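PDB 3TAW: hypothetical glycoside hydrolase from Parabacteroides distasonis, which is of unknown function but belongs to a clan of carbohydrate-active proteins built on a five-bladed beta-propeller. Local coordinates for residues T183-G187 against D188-I192; N71-G75 against I76-T80; F34-P37 against M38-D41. All coordinates share one frame; numbering follows the deposited sequence.

Contact 1 (T183-G187 against D188-I192)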
loop_
_atom_site.group_PDB
_atom_site.type_symbol
_atom_site.label_atom_id
_atom_site.label_comp_id
_atom_site.label_asym_id
_atom_site.label_seq_id
_atom_site.Cartn_x
_atom_site.Cartn_y
_atom_site.Cartn_z
ATOM N N THR A 183 1.777 6.011 11.637
ATOM C CA THR A 183 2.231 7.387 11.498
ATOM C C THR A 183 1.305 8.269 12.333
ATOM O O THR A 183 0.236 7.836 12.768
ATOM C CB THR A 183 2.156 7.882 10.031
ATOM O OG1 THR A 183 0.780 7.993 9.621
ATOM C CG2 THR A 183 2.942 6.955 9.085
ATOM N N THR A 184 1.703 9.523 12.504
ATOM C CA THR A 184 0.826 10.528 13.069
ATOM C C THR A 184 1.157 11.877 12.449
ATOM O O THR A 184 2.159 11.978 11.762
ATOM C CB THR A 184 0.948 10.587 14.604
ATOM O OG1 THR A 184 -0.205 11.240 15.162
ATOM C CG2 THR A 184 2.229 11.295 15.038
ATOM N N LEU A 185 0.304 12.881 12.673
ATOM C CA LEU A 185 0.600 14.226 12.212
ATOM C C LEU A 185 1.049 15.073 13.377
ATOM O O LEU A 185 0.380 15.136 14.422
ATOM C CB LEU A 185 -0.595 14.846 11.483
ATOM C CG LEU A 185 -0.574 14.497 9.993
ATOM C CD1 LEU A 185 -0.938 13.045 9.769
ATOM C CD2 LEU A 185 -1.440 15.445 9.141
ATOM N N LYS A 186 2.220 15.684 13.217
ATOM C CA LYS A 186 2.717 16.665 14.167
ATOM C C LYS A 186 2.617 18.012 13.457
ATOM O O LYS A 186 3.411 18.317 12.565
ATOM C CB LYS A 186 4.135 16.309 14.602
ATOM C CG LYS A 186 4.133 15.147 15.601
ATOM C CD LYS A 186 5.502 14.801 16.124
ATOM C CE LYS A 186 5.385 13.791 17.276
ATOM N NZ LYS A 186 6.689 13.485 17.904
ATOM N N GLY A 187 1.582 18.777 13.816
ATOM C CA GLY A 187 1.152 19.899 12.990
ATOM C C GLY A 187 0.690 19.332 11.652
ATOM O O GLY A 187 -0.138 18.417 11.610
ATOM N N ASP A 188 1.273 19.809 10.558
ATOM C CA ASP A 188 0.938 19.348 9.229
ATOM C C ASP A 188 1.894 18.254 8.720
ATOM O O ASP A 188 1.797 17.861 7.568
ATOM C CB ASP A 188 0.894 20.512 8.227
ATOM C CG ASP A 188 2.263 21.150 7.983
ATOM O OD1 ASP A 188 3.265 20.684 8.552
ATOM O OD2 ASP A 188 2.332 22.119 7.201
ATOM N N LYS A 189 2.800 17.787 9.577
ATOM C CA LYS A 189 3.872 16.886 9.155
ATOM C C LYS A 189 3.557 15.441 9.544
ATOM O O LYS A 189 3.433 15.128 10.719
ATOM C CB LYS A 189 5.180 17.346 9.784
ATOM C CG LYS A 189 6.389 16.567 9.363
ATOM C CD LYS A 189 7.573 16.961 10.213
ATOM C CE LYS A 189 8.867 16.394 9.695
ATOM N NZ LYS A 189 9.990 17.000 10.552
ATOM N N GLN A 190 3.465 14.566 8.550
ATOM C CA GLN A 190 3.136 13.157 8.778
ATOM C C GLN A 190 4.408 12.327 8.925
ATOM O O GLN A 190 5.226 12.248 8.000
ATOM C CB GLN A 190 2.267 12.617 7.657
ATOM C CG GLN A 190 1.727 11.203 7.953
ATOM C CD GLN A 190 0.604 10.775 7.023
ATOM O OE1 GLN A 190 0.323 11.467 6.035
ATOM N NE2 GLN A 190 -0.061 9.637 7.333
ATOM N N VAL A 191 4.577 11.755 10.120
ATOM C CA VAL A 191 5.784 11.009 10.469
ATOM C C VAL A 191 5.469 9.674 11.133
ATOM O O VAL A 191 4.447 9.517 11.819
ATOM C CB VAL A 191 6.688 11.818 11.442
ATOM C CG1 VAL A 191 7.210 13.106 10.778
ATOM C CG2 VAL A 191 5.939 12.174 12.730
ATOM N N ILE A 192 6.375 8.725 10.939
ATOM C CA ILE A 192 6.308 7.426 11.619
ATOM C C ILE A 192 6.277 7.680 13.146
ATOM O O ILE A 192 6.990 8.544 13.670
ATOM C CB ILE A 192 7.462 6.512 11.163
ATOM C CG1 ILE A 192 7.288 6.145 9.694
ATOM C CG2 ILE A 192 7.564 5.262 12.053
ATOM C CD1 ILE A 192 8.591 5.572 9.017
#
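Thr183 and Thr184 run antiparallel to Val191 and Ile192 in a tight beta hairpin, whose two strands are joined by a type II' turn from Lys186 to Lys189. Strand 183-186 belongs to a larger mixed sheet of the propeller, where its other neighbours include strand 244-254. Two hydrogen-bonded pairs stitch the hairpin. In the inner one, Thr184 N gives to Val191 O at 2.8 Å and Val191 N returns to Thr184 O at 2.9 Å. In the turn-closing one, Lys186 N meets Lys189 O at 2.8 Å, while Lys189 N reaches Lys186 O at 3.1 Å from above the carbonyl plane, a less direct approach. Gly187 takes the positive phi (63°) that the first corner of this turn needs. The lysines leave on the face that also bears Thr184 and Val191; both chains are extended, and in one of its two conformers Lys186 forms a salt bridge through NZ with Glu127. On the other face Leu185 and Gln190 lie across one another, with methyl CD1 of Leu185, in one of two conformers, 3.7 Å from CG of Gln190, and both residues touch Trp334. Thr184 and Leu185 also pack on Phe356, one of the two residues of the magnesium site; the ion itself is about 10 Å from the Thr184 side chain. Gln190 has CG opposite its own N (chi1 -172°) and an extended chain, which carries its amide back along the hairpin toward Thr183. The Thr183 hydroxyl also bonds to Ala251 O on strand 244-254, tying the hairpin to its parallel neighbour. The amide hydrogen of Gln190 NE2 points almost straight at Thr183 OG1, 2.9 Å away at 176°, with the oxygen lying in the amide plane.

Contact 2 (N71-G75 against I76-T80)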
loop_
_atom_site.group_PDB
_atom_site.type_symbol
_atom_site.label_atom_id
_atom_site.label_comp_id
_atom_site.label_asym_id
_atom_site.label_seq_id
_atom_site.Cartn_x
_atom_site.Cartn_y
_atom_site.Cartn_z
ATOM N N ASN A 71 5.194 -5.587 -20.334
ATOM C CA ASN A 71 4.365 -6.564 -21.056
ATOM C C ASN A 71 5.138 -7.862 -21.325
ATOM O O ASN A 71 4.920 -8.526 -22.346
ATOM C CB ASN A 71 3.857 -5.931 -22.367
ATOM C CG ASN A 71 2.441 -6.368 -22.732
ATOM O OD1 ASN A 71 1.578 -6.507 -21.876
ATOM N ND2 ASN A 71 2.200 -6.569 -24.028
ATOM N N SER A 72 6.026 -8.260 -20.408
ATOM C CA SER A 72 6.877 -9.433 -20.652
ATOM C C SER A 72 6.066 -10.750 -20.600
ATOM O O SER A 72 6.498 -11.774 -21.133
ATOM C CB SER A 72 8.087 -9.470 -19.700
ATOM O OG SER A 72 7.712 -9.362 -18.341
ATOM N N ALA A 73 4.885 -10.694 -19.981
ATOM C CA ALA A 73 3.904 -11.775 -20.024
ATOM C C ALA A 73 2.498 -11.225 -19.747
ATOM O O ALA A 73 2.343 -10.063 -19.342
ATOM C CB ALA A 73 4.266 -12.882 -19.016
ATOM N N GLN A 74 1.488 -12.061 -19.969
ATOM C CA GLN A 74 0.088 -11.730 -19.660
ATOM C C GLN A 74 -0.414 -12.536 -18.458
ATOM O O GLN A 74 -0.157 -13.734 -18.366
ATOM C CB GLN A 74 -0.800 -12.037 -20.878
ATOM C CG GLN A 74 -0.444 -11.229 -22.122
ATOM C CD GLN A 74 -0.544 -9.731 -21.891
ATOM O OE1 GLN A 74 -1.597 -9.223 -21.491
ATOM N NE2 GLN A 74 0.550 -9.014 -22.141
ATOM N N GLY A 75 -1.145 -11.884 -17.555
ATOM C CA GLY A 75 -1.716 -12.545 -16.377
ATOM C C GLY A 75 -1.256 -11.839 -15.119
ATOM O O GLY A 75 -0.130 -11.349 -15.060
ATOM N N ILE A 76 -2.128 -11.775 -14.118
ATOM C CA ILE A 76 -1.779 -11.148 -12.861
ATOM C C ILE A 76 -0.566 -11.879 -12.299
ATOM O O ILE A 76 -0.569 -13.104 -12.199
ATOM C CB ILE A 76 -2.960 -11.197 -11.851
ATOM C CG1 ILE A 76 -4.035 -10.177 -12.254
ATOM C CG2 ILE A 76 -2.457 -10.948 -10.416
ATOM C CD1 ILE A 76 -5.435 -10.605 -11.908
ATOM N N GLY A 77 0.476 -11.123 -11.969
ATOM C CA GLY A 77 1.670 -11.665 -11.351
ATOM C C GLY A 77 2.651 -12.340 -12.294
ATOM O O GLY A 77 3.634 -12.914 -11.829
ATOM N N SER A 78 2.423 -12.213 -13.602
ATOM C CA SER A 78 3.220 -12.911 -14.621
ATOM C C SER A 78 4.404 -12.105 -15.183
ATOM O O SER A 78 5.206 -12.649 -15.949
ATOM C CB SER A 78 2.315 -13.299 -15.801
ATOM O OG SER A 78 1.822 -12.116 -16.440
ATOM N N ARG A 79 4.497 -10.817 -14.839
ATOM C CA ARG A 79 5.442 -9.902 -15.516
ATOM C C ARG A 79 6.429 -9.315 -14.494
ATOM O O ARG A 79 6.690 -9.959 -13.485
ATOM C CB ARG A 79 4.674 -8.839 -16.312
ATOM C CG ARG A 79 3.635 -8.034 -15.563
ATOM C CD ARG A 79 2.198 -8.641 -15.654
ATOM N NE ARG A 79 1.726 -8.541 -17.029
ATOM C CZ ARG A 79 1.056 -7.515 -17.554
ATOM N NH1 ARG A 79 0.664 -6.452 -16.824
ATOM N NH2 ARG A 79 0.762 -7.553 -18.837
ATOM N N THR A 80 7.032 -8.160 -14.772
ATOM C CA THR A 80 7.978 -7.562 -13.837
ATOM C C THR A 80 7.442 -6.220 -13.386
ATOM O O THR A 80 7.094 -5.372 -14.220
ATOM C CB THR A 80 9.390 -7.384 -14.442
ATOM O OG1 THR A 80 9.872 -8.651 -14.907
ATOM C CG2 THR A 80 10.378 -6.812 -13.397
#
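Arg79 folds back over Ala73 and clasps its carbonyl side-on: NE lies 2.8 Å and NH2 3.0 Å from Ala73 O, and the oxygen sits within 6° of the guanidinium plane. Bends at chi2 and chi3 (-93° and -67°) curl the chain so that this edge faces the backbone. NH1 forms salt bridges with Glu69 and Asp49, so the group is fixed from two directions. Tight too is the packing beside it, where Ala73 CB comes within 3.2 Å of Ser78 O. Residues 71-80 lie in the loop between strands 61-69 and 81-88, neighbours in a four-stranded antiparallel propeller blade, and the tip is a type II turn from Gly75 to Ser78. Gly75 O receives Ser78 N at 3.1 Å and also the Ser78 hydroxyl. The outer side is looser. Gln74 NE2 donates to Asn71 OD1 at 2.7 Å, from well above that carbonyl plane, and its amide stands at right angles to the guanidinium with no bond between them. Ile76 starts away from residues 71-75, and its side chain comes about 4 Å from an unidentified ligand.

Contact 3 (F34-P37 against M38-D41); sequences FYCP and MRED
Tyr35 lays its ring obliquely alongside the peptide between Glu40 and Asp41, with CE1 3.4 Å from Asp41 N and the phenol oxygen over the Glu40 end. With CG swung opposite the backbone N (chi1 -171°), the ring reaches across to Glu40 and Asp41. A water in the ring plane, 2.7 Å from Tyr35 OH, donates to Glu40 O and so links the two residues. The Cys36 thiol is turned the other way, into the loop: SG takes the Arg39 amide hydrogen nearly head-on, the N-H...S angle being 171° at an Arg39 N to SG distance of 3.3 Å. Its flank also packs against CB of selenomethionine Met38. The loop joins strands 33-36 and 41-44 as a hairpin closed by a G1 beta bulge, in which Glu40 and Asp41 both face Cys36. Glu40 has the positive phi (53°) of the bulge's first position. Cys36 N bonds to Asp41 O at 2.9 Å, whereas the return bonds from Glu40 N and Asp41 N to Cys36 O are both weak. Beyond the thiol, Met38 bends at its last torsion and, for one of two Arg39 conformers, sets methyl CE 3.5 Å above one face of the guanidinium, toward its rim; the same Met38 side chain touches Arg82 on strand 81-88. On the outer side the extended Glu40 side chain forms a salt bridge with Lys106, and a second water donates both to its OE2, at 2.8 Å, and to Pro37 O.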
loop_
_atom_site.group_PDB
_atom_site.type_symbol
_atom_site.label_atom_id
_atom_site.label_comp_id
_atom_site.label_asym_id
_atom_site.label_seq_id
_atom_site.Cartn_x
_atom_site.Cartn_y
_atom_site.Cartn_z
ATOM N N PHE A 34 13.818 1.899 -20.426
ATOM C CA PHE A 34 15.008 2.045 -19.622
ATOM C C PHE A 34 15.847 0.794 -19.699
ATOM O O PHE A 34 15.342 -0.287 -20.032
ATOM C CB PHE A 34 14.706 2.422 -18.164
ATOM C CG PHE A 34 14.726 1.267 -17.182
ATOM C CD1 PHE A 34 13.831 0.219 -17.292
ATOM C CD2 PHE A 34 15.639 1.255 -16.138
ATOM C CE1 PHE A 34 13.862 -0.847 -16.376
ATOM C CE2 PHE A 34 15.663 0.212 -15.199
ATOM C CZ PHE A 34 14.772 -0.836 -15.323
ATOM N N TYR A 35 17.122 0.951 -19.379
ATOM C CA TYR A 35 18.042 -0.178 -19.414
ATOM C C TYR A 35 17.999 -0.930 -18.101
ATOM O O TYR A 35 18.472 -0.439 -17.051
ATOM C CB TYR A 35 19.464 0.243 -19.734
ATOM C CG TYR A 35 20.321 -0.973 -19.982
ATOM C CD1 TYR A 35 20.275 -1.633 -21.200
ATOM C CD2 TYR A 35 21.160 -1.481 -18.993
ATOM C CE1 TYR A 35 21.046 -2.736 -21.423
ATOM C CE2 TYR A 35 21.942 -2.613 -19.216
ATOM C CZ TYR A 35 21.863 -3.239 -20.438
ATOM O OH TYR A 35 22.626 -4.362 -20.715
ATOM N N CYS A 36 17.402 -2.123 -18.172
ATOM C CA CYS A 36 17.186 -2.966 -17.002
ATOM C C CYS A 36 18.424 -3.773 -16.641
ATOM O O CYS A 36 18.931 -4.546 -17.471
ATOM C CB CYS A 36 16.054 -3.932 -17.288
ATOM S SG CYS A 36 15.783 -5.129 -15.934
ATOM N N PRO A 37 18.932 -3.617 -15.407
ATOM C CA PRO A 37 20.132 -4.347 -15.011
ATOM C C PRO A 37 19.875 -5.817 -14.703
ATOM O O PRO A 37 20.835 -6.580 -14.609
ATOM C CB PRO A 37 20.582 -3.613 -13.740
ATOM C CG PRO A 37 19.356 -3.096 -13.167
ATOM C CD PRO A 37 18.433 -2.752 -14.315
HETATM N N MSE A 38 18.607 -6.192 -14.513
HETATM C CA MSE A 38 18.224 -7.593 -14.292
HETATM C C MSE A 38 18.249 -8.344 -15.625
HETATM O O MSE A 38 18.844 -9.427 -15.716
HETATM C CB MSE A 38 16.834 -7.688 -13.635
HETATM C CG MSE A 38 16.320 -9.118 -13.431
HETATM SE SE MSE A 38 14.525 -9.183 -12.758
HETATM C CE MSE A 38 13.567 -8.864 -14.372
ATOM N N ARG A 39 17.592 -7.771 -16.640
ATOM C CA ARG A 39 17.525 -8.335 -17.993
ATOM C C ARG A 39 18.788 -8.034 -18.809
ATOM O O ARG A 39 19.100 -8.737 -19.784
ATOM C CB ARG A 39 16.308 -7.761 -18.749
ATOM C CG ARG A 39 14.930 -7.957 -18.080
ATOM C CD ARG A 39 14.484 -9.397 -18.154
ATOM N NE ARG A 39 13.076 -9.593 -17.806
ATOM C CZ ARG A 39 12.565 -10.782 -17.482
ATOM N NH1 ARG A 39 13.349 -11.845 -17.452
ATOM N NH2 ARG A 39 11.282 -10.910 -17.161
ATOM N N GLU A 40 19.516 -6.978 -18.418
ATOM C CA GLU A 40 20.609 -6.431 -19.244
ATOM C C GLU A 40 20.079 -6.151 -20.648
ATOM O O GLU A 40 20.609 -6.608 -21.670
ATOM C CB GLU A 40 21.871 -7.314 -19.226
ATOM C CG GLU A 40 22.434 -7.380 -17.794
ATOM C CD GLU A 40 23.744 -8.080 -17.624
ATOM O OE1 GLU A 40 24.241 -8.732 -18.572
ATOM O OE2 GLU A 40 24.287 -7.974 -16.490
ATOM N N ASP A 41 19.036 -5.338 -20.676
ATOM C CA ASP A 41 18.319 -5.048 -21.907
ATOM C C ASP A 41 17.468 -3.816 -21.721
ATOM O O ASP A 41 16.965 -3.561 -20.619
ATOM C CB ASP A 41 17.407 -6.239 -22.270
ATOM C CG ASP A 41 16.824 -6.129 -23.667
ATOM O OD1 ASP A 41 17.525 -5.603 -24.551
ATOM O OD2 ASP A 41 15.688 -6.621 -23.878
HETATM O O HOH W 1 22.813 -5.391 -23.242
HETATM O O HOH W 2 23.316 -5.967 -14.809
#

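In the fold
Contacts 2 and 3 lie on the same side of the chain's centre, their own centres about 16 Å apart, and they meet where Thr80 packs against Met38. Contact 1 sits across the centre from contact 2, about 37 Å between centres. None is fully core: contacts 1 and 3 are partly buried and contact 2 is a surface loop. Contacts 1 and 3 are both hairpins, but contact 1 is a regular ladder within a large sheet, whereas contact 3 closes a small two-stranded sheet with a bulge, a thiol and waters. Contact 2 has no strand pairing; instead an arginine, paired with acidic residues, grips a backbone carbonyl of the loop.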